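Yersinopine synthase (PDB 6C4M) catalyses the NADPH-dependent reductive condensation of pyruvate with an amino-acid-derived intermediate, the last step in making the metallophore yersinopine in Yersinia pestis. Local coordinates at residues Ala266-Gln271 with Lys285-Gly290; Val39-Thr44 with Met227-Ala232; Arg339-Ile342 with Gln347-Pro350. One frame throughout, in Å; residues are numbered along the deposited sequence.

Followed from the N terminus, the first residues to take part are those of Val39-Thr44, on helix 32-44 beyond the NADP-binding turn; interaction 2 closes a long loop when Met227-Ala232, on helix 225-235, packs against them. Only after that does interaction 1 open, joining the start of helix 267-274 to the loop that leads to helix 294-313. Interaction 3 comes last, a tight return from helix 339-344 to the residues entering helix 350-364. The three loops run in series, neither nesting nor crossing. Interactions 1 and 2 lie on opposite sides of the chain's centre, their centres about 41 Å apart; the centres of interactions 1 and 3 are about 26 Å apart.

Interaction 1 (Ala266-Gln271 with Lys285-Gly290); sequences ADTTLQ and KTQPEG
Two torsions bring Thr268 and Gln287 together. Thr268 carries OG1 between its backbone N and carbonyl carbon (chi1 50°), and Gln287 bends at chi2 (-77°); although the CB of Gln287 does not point at the helix, the bend brings its amide within reach of that hydroxyl. The side chains arrive from opposite directions, and Gln287 NE2 donates to Thr268 OG1 at 2.8 Å. With an N-H...O angle of 158° the bond is fairly straight, and the hydroxyl lies close to the plane of the amide, so an N-H points well at the oxygen. The threonine methyl rests against the same amide, Thr268 CG2 lying 3.7 Å from Gln287 OE1.

The contact joins the first turn of helix 267-274, with Ala266 at its N-cap position, to an irregular loop away from the annotated sites, so the chain, having left the end of that helix, returns to its first turn before starting helix 294-313. In that loop the peptide bond before Pro288 is cis. Gly290 N donates to Thr286 O at 3.2 Å, a backbone bond that spans the cis bend. Gln287 NE2 also gives a weak hydrogen bond to Pro291 O, so this buried amide nitrogen has acceptors on both the helix and the loop. Beyond the loop lies the second subunit of the homodimer, whose Ser335 packs on Gln287 and whose Val366 packs on Pro288.

Interaction 2 (Val39-Thr44 with Met227-Ala232); sequences VDISAT and MSWLTA
Trp229 reaches across from helix 225-235 to meet Ile41 and Thr44 on helix 32-44. Its CG stands anti to the backbone N (chi1 170°), which carries the indole out over the gap between two backbones whose CA atoms are still 9.1 Å apart at Ile41 and Leu230. The closely packed part is apolar and buried: Ile41 CG1 sits at the edge of the indole, near its plane, 3.9 Å from Trp229 CZ2. The branched methyl adds to this, Ile41 CG2 lying 4.1 Å from Trp229 CZ2, so both branches of the isoleucine address the six-membered ring.

Next along the same edge, at the pyrrole nitrogen, the contact is less direct and carries a water. Thr44 CG2 approaches obliquely, 4.0 Å from Trp229 NE1, while the indole N-H is spent on the water, which lies at the ring edge and in its plane. Trp229 NE1 donates to that water at 2.8 Å, and the water in turn donates to Ile41 O at 3.0 Å, so one water bridges the two segments, which share no direct hydrogen bond. Thr44 turns its methyl to the indole while its hydroxyl bonds within its own helix: Thr44 OG1 donates to Asp40 O at 2.9 Å, with a C=O...O angle of 162°.

Outside the pair, Arg107 makes a cation-pi contact with Trp229, and Asp40 forms a salt bridge with Arg236, a second tie between the two helical regions. Helix 32-44 follows strand 25-28 and the NADP-binding residues Ala30-Ala33, the strand-turn-helix that opens a Rossmann-type nucleotide-binding fold; here the far end of that helix packs against helix 225-235.

Interaction 3 (Arg339-Ile342 with Gln347-Pro350); sequences RRWI and QLPP
Leu348 points its side chain at helix 339-344 and divides its two methyls between neighbouring residues there. Leu348 CD1 goes to the indole, 3.8 Å from Trp341 CD1, and the two side chains cross at about a right angle, the methyl meeting the five-membered ring obliquely. Leu348 CD2 turns to the arginine, 3.5 Å from Arg340 NH2, and this approach is oblique as well. The CA atoms of Trp341 and Leu348 lie 7.9 Å apart; CB of Leu348 points toward the helix, whereas that of Trp341 points away and its ring comes nearer. Arg340 reaches the leucine with its CG anti to the backbone N (chi1 -171°) and a bend at chi3 (135°).

Leu348 precedes Pro349, the N-cap residue of helix 350-364, so the contact joins helix 339-344 to the short connection leading into that helix. Its Tyr355 meets Trp341 edge-to-face, and Pro294 of the second subunit packs on the same tryptophan.

Across the two segments the chemistry is purely van der Waals. Arg340 NH2 forms a salt bridge with Glu352 OE2, Trp341 NE1 a hydrogen bond to the same oxygen, and Arg340 NE a salt bridge with Glu344 OE1; Glu352 thus probably holds guanidinium and indole together while the leucine packs against both.

Interaction 1 (Ala266-Gln271 with Lys285-Gly290)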
ATOM      1  N   ALA A 266      10.626  10.828  10.342  1.00 24.34           N
ATOM      2  CA  ALA A 266      11.287  10.320   9.146  1.00 28.21           C
ATOM      3  C   ALA A 266      11.992  11.450   8.393  1.00 26.82           C
ATOM      4  O   ALA A 266      11.539  12.600   8.377  1.00 27.23           O
ATOM      5  CB  ALA A 266      10.266   9.655   8.242  1.00 28.70           C
ATOM      6  N   ASP A 267      13.118  11.117   7.762  1.00 27.24           N
ATOM      7  CA  ASP A 267      13.855  12.125   6.997  1.00 30.30           C
ATOM      8  C   ASP A 267      12.922  12.930   6.088  1.00 27.21           C
ATOM      9  O   ASP A 267      12.957  14.165   6.078  1.00 26.15           O
ATOM     10  CB  ASP A 267      14.951  11.460   6.166  1.00 28.48           C
ATOM     11  CG  ASP A 267      16.149  10.999   6.991  1.00 26.16           C
ATOM     12  OD1 ASP A 267      16.861  11.834   7.598  1.00 28.58           O
ATOM     13  OD2 ASP A 267      16.375   9.778   7.033  1.00 31.39           O
ATOM     14  N   THR A 268      12.062  12.249   5.323  1.00 24.42           N
ATOM     15  CA  THR A 268      11.264  12.992   4.352  1.00 28.69           C
ATOM     16  C   THR A 268      10.212  13.836   5.041  1.00 25.29           C
ATOM     17  O   THR A 268       9.796  14.866   4.504  1.00 24.69           O
ATOM     18  CB  THR A 268      10.612  12.051   3.339  1.00 30.63           C
ATOM     19  OG1 THR A 268       9.961  10.998   4.031  1.00 29.46           O
ATOM     20  CG2 THR A 268      11.654  11.442   2.413  1.00 29.80           C
ATOM     21  N   THR A 269       9.795  13.444   6.241  1.00 25.76           N
ATOM     22  CA  THR A 269       8.798  14.244   6.940  1.00 26.64           C
ATOM     23  C   THR A 269       9.444  15.452   7.580  1.00 23.99           C
ATOM     24  O   THR A 269       8.895  16.555   7.518  1.00 27.31           O
ATOM     25  CB  THR A 269       8.080  13.418   7.996  1.00 24.45           C
ATOM     26  OG1 THR A 269       7.379  12.360   7.366  1.00 30.16           O
ATOM     27  CG2 THR A 269       7.060  14.269   8.727  1.00 28.42           C
ATOM     28  N   LEU A 270      10.622  15.264   8.170  1.00 25.40           N
ATOM     29  CA  LEU A 270      11.374  16.399   8.702  1.00 25.30           C
ATOM     30  C   LEU A 270      11.694  17.418   7.607  1.00 29.75           C
ATOM     31  O   LEU A 270      11.675  18.630   7.847  1.00 27.38           O
ATOM     32  CB  LEU A 270      12.663  15.910   9.364  1.00 23.99           C
ATOM     33  CG  LEU A 270      12.503  15.010  10.588  1.00 27.27           C
ATOM     34  CD1 LEU A 270      13.881  14.555  11.070  1.00 31.84           C
ATOM     35  CD2 LEU A 270      11.819  15.733  11.675  1.00 29.96           C
ATOM     36  N   GLN A 271      11.991  16.949   6.392  1.00 28.77           N
ATOM     37  CA  GLN A 271      12.266  17.881   5.301  1.00 26.65           C
ATOM     38  C   GLN A 271      11.032  18.705   4.947  1.00 27.78           C
ATOM     39  O   GLN A 271      11.136  19.918   4.717  1.00 29.64           O
ATOM     40  CB  GLN A 271      12.774  17.122   4.067  1.00 27.34           C
ATOM     41  CG  GLN A 271      13.234  18.031   2.923  1.00 28.38           C
ATOM     42  CD  GLN A 271      13.953  17.264   1.834  1.00 29.89           C
ATOM     43  OE1 GLN A 271      14.973  16.615   2.083  1.00 29.24           O
ATOM     44  NE2 GLN A 271      13.395  17.283   0.638  1.00 30.82           N
ATOM     45  N   LYS A 285       0.737   8.417   4.330  1.00 39.28           N
ATOM     46  CA  LYS A 285       0.874   7.889   2.973  1.00 40.31           C
ATOM     47  C   LYS A 285       2.262   7.293   2.748  1.00 38.91           C
ATOM     48  O   LYS A 285       3.227   7.633   3.437  1.00 35.21           O
ATOM     49  CB  LYS A 285       0.622   8.977   1.938  1.00 35.05           C
ATOM     50  CG  LYS A 285      -0.793   9.520   1.955  1.00 37.97           C
ATOM     51  CD  LYS A 285      -1.028  10.343   0.708  1.00 41.61           C
ATOM     52  CE  LYS A 285      -2.433  10.869   0.657  1.00 48.18           C
ATOM     53  NZ  LYS A 285      -2.526  12.015  -0.287  1.00 51.44           N
ATOM     54  N   THR A 286       2.351   6.409   1.748  1.00 34.51           N
ATOM     55  CA  THR A 286       3.613   5.794   1.349  1.00 30.25           C
ATOM     56  C   THR A 286       4.458   6.762   0.518  1.00 35.14           C
ATOM     57  O   THR A 286       3.960   7.702  -0.108  1.00 37.51           O
ATOM     58  CB  THR A 286       3.410   4.519   0.519  1.00 39.41           C
ATOM     59  OG1 THR A 286       2.946   4.876  -0.783  1.00 46.39           O
ATOM     60  CG2 THR A 286       2.432   3.563   1.127  1.00 39.70           C
ATOM     61  N   GLN A 287       5.754   6.491   0.494  1.00 32.92           N
ATOM     62  CA  GLN A 287       6.671   7.299  -0.305  1.00 34.36           C
ATOM     63  C   GLN A 287       6.212   7.316  -1.759  1.00 40.27           C
ATOM     64  O   GLN A 287       5.741   6.293  -2.275  1.00 39.17           O
ATOM     65  CB  GLN A 287       8.098   6.750  -0.216  1.00 34.74           C
ATOM     66  CG  GLN A 287       8.739   6.860   1.163  1.00 32.82           C
ATOM     67  CD  GLN A 287       9.223   8.267   1.488  1.00 34.17           C
ATOM     68  OE1 GLN A 287       9.356   9.111   0.600  1.00 33.20           O
ATOM     69  NE2 GLN A 287       9.510   8.517   2.774  1.00 33.48           N
ATOM     70  N   PRO A 288       6.337   8.451  -2.458  1.00 39.36           N
ATOM     71  CA  PRO A 288       6.949   9.715  -2.040  1.00 37.87           C
ATOM     72  C   PRO A 288       5.949  10.763  -1.537  1.00 40.45           C
ATOM     73  O   PRO A 288       6.332  11.920  -1.370  1.00 35.35           O
ATOM     74  CB  PRO A 288       7.624  10.197  -3.326  1.00 40.60           C
ATOM     75  CG  PRO A 288       6.677   9.746  -4.389  1.00 40.30           C
ATOM     76  CD  PRO A 288       6.048   8.445  -3.905  1.00 39.39           C
ATOM     77  N   GLU A 289       4.692  10.367  -1.306  1.00 35.19           N
ATOM     78  CA  GLU A 289       3.682  11.303  -0.840  1.00 38.21           C
ATOM     79  C   GLU A 289       3.672  11.432   0.675  1.00 35.93           C
ATOM     80  O   GLU A 289       3.121  12.399   1.200  1.00 34.71           O
ATOM     81  CB  GLU A 289       2.286  10.875  -1.310  1.00 40.72           C
ATOM     82  CG  GLU A 289       2.138  10.731  -2.840  1.00 45.66           C
ATOM     83  CD  GLU A 289       0.744  10.299  -3.257  1.00 55.80           C
ATOM     84  OE1 GLU A 289       0.183  10.913  -4.192  1.00 62.67           O
ATOM     85  OE2 GLU A 289       0.205   9.348  -2.645  1.00 57.88           O
ATOM     86  N   GLY A 290       4.283  10.486   1.369  1.00 30.92           N
ATOM     87  CA  GLY A 290       4.373  10.491   2.807  1.00 29.02           C
ATOM     88  C   GLY A 290       5.480   9.538   3.194  1.00 32.69           C
ATOM     89  O   GLY A 290       6.174   8.965   2.332  1.00 29.29           O
TER

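Interaction 2 (Val39-Thr44 with Met227-Ala232)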
ATOM      1  N   VAL A  39     -19.506  18.975  28.408  1.00 34.64           N
ATOM      2  CA  VAL A  39     -20.868  18.492  28.184  1.00 38.34           C
ATOM      3  C   VAL A  39     -21.071  17.158  28.881  1.00 36.10           C
ATOM      4  O   VAL A  39     -22.092  16.935  29.544  1.00 38.73           O
ATOM      5  CB  VAL A  39     -21.144  18.395  26.672  1.00 39.22           C
ATOM      6  CG1 VAL A  39     -22.393  17.562  26.388  1.00 38.77           C
ATOM      7  CG2 VAL A  39     -21.285  19.784  26.088  1.00 39.00           C
ATOM      8  N   ASP A  40     -20.085  16.263  28.765  1.00 36.30           N
ATOM      9  CA  ASP A  40     -20.189  14.943  29.376  1.00 37.87           C
ATOM     10  C   ASP A  40     -20.302  15.027  30.899  1.00 45.21           C
ATOM     11  O   ASP A  40     -21.050  14.256  31.516  1.00 37.79           O
ATOM     12  CB  ASP A  40     -18.990  14.097  28.957  1.00 37.39           C
ATOM     13  CG  ASP A  40     -19.127  13.561  27.523  1.00 39.75           C
ATOM     14  OD1 ASP A  40     -20.250  13.624  26.982  1.00 39.15           O
ATOM     15  OD2 ASP A  40     -18.127  13.091  26.948  1.00 35.02           O
ATOM     16  N   ILE A  41     -19.582  15.964  31.527  1.00 38.94           N
ATOM     17  CA  ILE A  41     -19.683  16.107  32.977  1.00 35.66           C
ATOM     18  C   ILE A  41     -21.055  16.651  33.359  1.00 38.19           C
ATOM     19  O   ILE A  41     -21.714  16.141  34.272  1.00 38.49           O
ATOM     20  CB  ILE A  41     -18.556  17.011  33.510  1.00 34.25           C
ATOM     21  CG1 ILE A  41     -17.197  16.371  33.220  1.00 30.30           C
ATOM     22  CG2 ILE A  41     -18.733  17.237  35.024  1.00 35.43           C
ATOM     23  CD1 ILE A  41     -16.029  17.250  33.541  1.00 34.71           C
ATOM     24  N   SER A  42     -21.489  17.713  32.677  1.00 40.03           N
ATOM     25  CA  SER A  42     -22.784  18.327  32.936  1.00 39.47           C
ATOM     26  C   SER A  42     -23.938  17.359  32.674  1.00 45.06           C
ATOM     27  O   SER A  42     -24.992  17.451  33.317  1.00 44.49           O
ATOM     28  CB  SER A  42     -22.924  19.576  32.062  1.00 45.51           C
ATOM     29  OG  SER A  42     -24.079  20.329  32.392  1.00 59.08           O
ATOM     30  N   ALA A  43     -23.764  16.427  31.741  1.00 40.62           N
ATOM     31  CA  ALA A  43     -24.813  15.464  31.451  1.00 43.32           C
ATOM     32  C   ALA A  43     -24.878  14.372  32.502  1.00 49.04           C
ATOM     33  O   ALA A  43     -25.892  13.677  32.595  1.00 48.60           O
ATOM     34  CB  ALA A  43     -24.589  14.825  30.068  1.00 46.22           C
ATOM     35  N   THR A  44     -23.809  14.199  33.278  1.00 45.36           N
ATOM     36  CA  THR A  44     -23.689  13.113  34.237  1.00 42.61           C
ATOM     37  C   THR A  44     -24.034  13.549  35.660  1.00 44.25           C
ATOM     38  O   THR A  44     -24.218  12.687  36.526  1.00 41.25           O
ATOM     39  CB  THR A  44     -22.261  12.543  34.175  1.00 43.91           C
ATOM     40  OG1 THR A  44     -22.048  11.940  32.887  1.00 49.39           O
ATOM     41  CG2 THR A  44     -22.008  11.485  35.226  1.00 41.67           C
ATOM     42  N   MET A 227     -13.038   6.609  39.742  1.00 33.74           N
ATOM     43  CA  MET A 227     -13.048   5.641  38.641  1.00 43.10           C
ATOM     44  C   MET A 227     -14.467   5.302  38.215  1.00 40.14           C
ATOM     45  O   MET A 227     -14.758   5.225  37.012  1.00 37.75           O
ATOM     46  CB  MET A 227     -12.324   4.363  39.057  1.00 40.24           C
ATOM     47  CG  MET A 227     -10.879   4.606  39.445  1.00 43.53           C
ATOM     48  SD  MET A 227      -9.777   4.109  38.163  1.00 61.72           S
ATOM     49  CE  MET A 227      -8.544   3.299  39.192  1.00 50.33           C
ATOM     50  N   SER A 228     -15.361   5.092  39.190  1.00 38.88           N
ATOM     51  CA  SER A 228     -16.751   4.786  38.867  1.00 37.83           C
ATOM     52  C   SER A 228     -17.386   5.961  38.157  1.00 38.50           C
ATOM     53  O   SER A 228     -18.167   5.790  37.216  1.00 35.35           O
ATOM     54  CB  SER A 228     -17.540   4.451  40.139  1.00 41.27           C
ATOM     55  OG  SER A 228     -16.994   3.315  40.780  1.00 46.70           O
ATOM     56  N   TRP A 229     -17.056   7.169  38.603  1.00 34.26           N
ATOM     57  CA  TRP A 229     -17.616   8.361  37.988  1.00 35.67           C
ATOM     58  C   TRP A 229     -17.148   8.480  36.545  1.00 37.48           C
ATOM     59  O   TRP A 229     -17.962   8.679  35.636  1.00 35.91           O
ATOM     60  CB  TRP A 229     -17.224   9.607  38.788  1.00 36.25           C
ATOM     61  CG  TRP A 229     -17.572  10.868  38.078  1.00 31.50           C
ATOM     62  CD1 TRP A 229     -18.800  11.430  37.959  1.00 39.13           C
ATOM     63  CD2 TRP A 229     -16.671  11.726  37.390  1.00 35.95           C
ATOM     64  NE1 TRP A 229     -18.727  12.584  37.219  1.00 39.56           N
ATOM     65  CE2 TRP A 229     -17.424  12.791  36.862  1.00 35.52           C
ATOM     66  CE3 TRP A 229     -15.301  11.694  37.160  1.00 36.35           C
ATOM     67  CZ2 TRP A 229     -16.852  13.813  36.120  1.00 36.81           C
ATOM     68  CZ3 TRP A 229     -14.733  12.704  36.429  1.00 33.23           C
ATOM     69  CH2 TRP A 229     -15.508  13.755  35.916  1.00 34.43           C
ATOM     70  N   LEU A 230     -15.834   8.340  36.317  1.00 37.28           N
ATOM     71  CA  LEU A 230     -15.298   8.365  34.958  1.00 40.28           C
ATOM     72  C   LEU A 230     -15.960   7.319  34.082  1.00 40.91           C
ATOM     73  O   LEU A 230     -16.326   7.602  32.938  1.00 39.83           O
ATOM     74  CB  LEU A 230     -13.783   8.142  34.961  1.00 40.11           C
ATOM     75  CG  LEU A 230     -12.936   9.386  35.154  1.00 40.13           C
ATOM     76  CD1 LEU A 230     -11.483   9.000  35.335  1.00 40.48           C
ATOM     77  CD2 LEU A 230     -13.053  10.330  33.964  1.00 33.68           C
ATOM     78  N   THR A 231     -16.080   6.089  34.585  1.00 40.15           N
ATOM     79  CA  THR A 231     -16.757   5.045  33.828  1.00 36.78           C
ATOM     80  C   THR A 231     -18.158   5.495  33.445  1.00 40.36           C
ATOM     81  O   THR A 231     -18.542   5.433  32.280  1.00 41.78           O
ATOM     82  CB  THR A 231     -16.807   3.756  34.645  1.00 42.58           C
ATOM     83  OG1 THR A 231     -15.476   3.313  34.909  1.00 40.49           O
ATOM     84  CG2 THR A 231     -17.562   2.648  33.887  1.00 44.92           C
ATOM     85  N   ALA A 232     -18.933   5.978  34.416  1.00 40.42           N
ATOM     86  CA  ALA A 232     -20.270   6.462  34.099  1.00 39.64           C
ATOM     87  C   ALA A 232     -20.226   7.531  33.020  1.00 38.79           C
ATOM     88  O   ALA A 232     -21.026   7.505  32.078  1.00 41.70           O
ATOM     89  CB  ALA A 232     -20.955   7.000  35.360  1.00 42.77           C
TER
HETATM   90  O   HOH W   1     -20.605  14.544  36.596  1.00 43.20           O

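Interaction 3 (Arg339-Ile342 with Gln347-Pro350)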
ATOM      1  N   ARG A 339      -5.352 -12.783  11.809  1.00 32.90           N
ATOM      2  CA  ARG A 339      -5.461 -12.890  13.262  1.00 32.00           C
ATOM      3  C   ARG A 339      -4.212 -13.529  13.828  1.00 34.48           C
ATOM      4  O   ARG A 339      -3.797 -13.205  14.942  1.00 32.70           O
ATOM      5  CB  ARG A 339      -6.695 -13.716  13.690  1.00 33.24           C
ATOM      6  CG  ARG A 339      -8.040 -13.089  13.373  1.00 35.68           C
ATOM      7  CD  ARG A 339      -8.134 -11.673  13.877  1.00 37.06           C
ATOM      8  NE  ARG A 339      -7.758 -11.547  15.291  1.00 35.31           N
ATOM      9  CZ  ARG A 339      -7.866 -10.423  15.988  1.00 37.50           C
ATOM     10  NH1 ARG A 339      -8.392  -9.338  15.432  1.00 38.94           N
ATOM     11  NH2 ARG A 339      -7.458 -10.390  17.245  1.00 36.41           N
ATOM     12  N   ARG A 340      -3.595 -14.442  13.085  1.00 30.03           N
ATOM     13  CA  ARG A 340      -2.321 -14.980  13.542  1.00 33.06           C
ATOM     14  C   ARG A 340      -1.288 -13.866  13.726  1.00 37.62           C
ATOM     15  O   ARG A 340      -0.534 -13.865  14.708  1.00 34.84           O
ATOM     16  CB  ARG A 340      -1.800 -16.021  12.561  1.00 36.54           C
ATOM     17  CG  ARG A 340      -0.579 -16.792  13.076  1.00 39.68           C
ATOM     18  CD  ARG A 340       0.251 -17.371  11.923  1.00 44.18           C
ATOM     19  NE  ARG A 340       1.676 -17.116  12.156  1.00 53.85           N
ATOM     20  CZ  ARG A 340       2.492 -16.444  11.356  1.00 50.46           C
ATOM     21  NH1 ARG A 340       2.084 -15.945  10.193  1.00 52.77           N
ATOM     22  NH2 ARG A 340       3.755 -16.298  11.722  1.00 60.48           N
ATOM     23  N   TRP A 341      -1.207 -12.930  12.774  1.00 31.24           N
ATOM     24  CA  TRP A 341      -0.209 -11.865  12.894  1.00 32.53           C
ATOM     25  C   TRP A 341      -0.477 -11.012  14.145  1.00 30.98           C
ATOM     26  O   TRP A 341       0.449 -10.613  14.858  1.00 30.57           O
ATOM     27  CB  TRP A 341      -0.196 -11.011  11.616  1.00 28.87           C
ATOM     28  CG  TRP A 341       0.854 -11.439  10.567  1.00 30.75           C
ATOM     29  CD1 TRP A 341       1.795 -12.429  10.685  1.00 30.30           C
ATOM     30  CD2 TRP A 341       1.045 -10.868   9.263  1.00 27.78           C
ATOM     31  NE1 TRP A 341       2.560 -12.496   9.547  1.00 29.91           N
ATOM     32  CE2 TRP A 341       2.118 -11.545   8.663  1.00 29.84           C
ATOM     33  CE3 TRP A 341       0.418  -9.835   8.556  1.00 28.39           C
ATOM     34  CZ2 TRP A 341       2.572 -11.233   7.382  1.00 33.32           C
ATOM     35  CZ3 TRP A 341       0.873  -9.517   7.313  1.00 29.59           C
ATOM     36  CH2 TRP A 341       1.944 -10.209   6.726  1.00 31.42           C
ATOM     37  N   ILE A 342      -1.748 -10.761  14.430  1.00 31.75           N
ATOM     38  CA  ILE A 342      -2.130  -9.946  15.578  1.00 31.22           C
ATOM     39  C   ILE A 342      -1.794 -10.662  16.880  1.00 33.06           C
ATOM     40  O   ILE A 342      -1.135 -10.099  17.764  1.00 28.84           O
ATOM     41  CB  ILE A 342      -3.621  -9.604  15.469  1.00 29.87           C
ATOM     42  CG1 ILE A 342      -3.796  -8.562  14.361  1.00 28.99           C
ATOM     43  CG2 ILE A 342      -4.201  -9.117  16.828  1.00 35.14           C
ATOM     44  CD1 ILE A 342      -5.219  -8.448  13.830  1.00 32.13           C
ATOM     45  N   GLN A 347       5.897 -12.422  19.339  1.00 40.45           N
ATOM     46  CA  GLN A 347       6.844 -13.504  19.081  1.00 36.72           C
ATOM     47  C   GLN A 347       7.305 -13.581  17.631  1.00 37.97           C
ATOM     48  O   GLN A 347       8.120 -14.448  17.313  1.00 42.14           O
ATOM     49  CB  GLN A 347       6.256 -14.861  19.464  1.00 46.02           C
ATOM     50  CG  GLN A 347       6.052 -15.052  20.965  1.00 52.42           C
ATOM     51  CD  GLN A 347       4.922 -14.205  21.492  1.00 51.67           C
ATOM     52  OE1 GLN A 347       5.144 -13.250  22.237  1.00 59.71           O
ATOM     53  NE2 GLN A 347       3.697 -14.540  21.099  1.00 52.06           N
ATOM     54  N   LEU A 348       6.794 -12.737  16.742  1.00 38.24           N
ATOM     55  CA  LEU A 348       7.200 -12.823  15.353  1.00 32.58           C
ATOM     56  C   LEU A 348       8.617 -12.283  15.240  1.00 39.98           C
ATOM     57  O   LEU A 348       9.003 -11.411  16.005  1.00 37.61           O
ATOM     58  CB  LEU A 348       6.288 -11.998  14.448  1.00 32.57           C
ATOM     59  CG  LEU A 348       4.809 -12.350  14.445  1.00 39.60           C
ATOM     60  CD1 LEU A 348       4.039 -11.380  13.559  1.00 36.49           C
ATOM     61  CD2 LEU A 348       4.639 -13.770  13.980  1.00 41.23           C
ATOM     62  N   PRO A 349       9.405 -12.781  14.283  1.00 40.84           N
ATOM     63  CA  PRO A 349      10.710 -12.184  14.055  1.00 41.26           C
ATOM     64  C   PRO A 349      10.557 -10.755  13.600  1.00 39.88           C
ATOM     65  O   PRO A 349       9.543 -10.379  12.978  1.00 36.24           O
ATOM     66  CB  PRO A 349      11.308 -13.067  12.950  1.00 46.91           C
ATOM     67  CG  PRO A 349      10.498 -14.275  12.897  1.00 50.97           C
ATOM     68  CD  PRO A 349       9.127 -13.864  13.340  1.00 47.04           C
ATOM     69  N   PRO A 350      11.567  -9.917  13.844  1.00 34.88           N
ATOM     70  CA  PRO A 350      11.513  -8.513  13.421  1.00 33.89           C
ATOM     71  C   PRO A 350      11.037  -8.296  12.005  1.00 32.11           C
ATOM     72  O   PRO A 350      10.208  -7.420  11.746  1.00 37.27           O
ATOM     73  CB  PRO A 350      12.975  -8.056  13.552  1.00 40.31           C
ATOM     74  CG  PRO A 350      13.553  -8.930  14.604  1.00 43.44           C
ATOM     75  CD  PRO A 350      12.859 -10.260  14.469  1.00 39.35           C
TER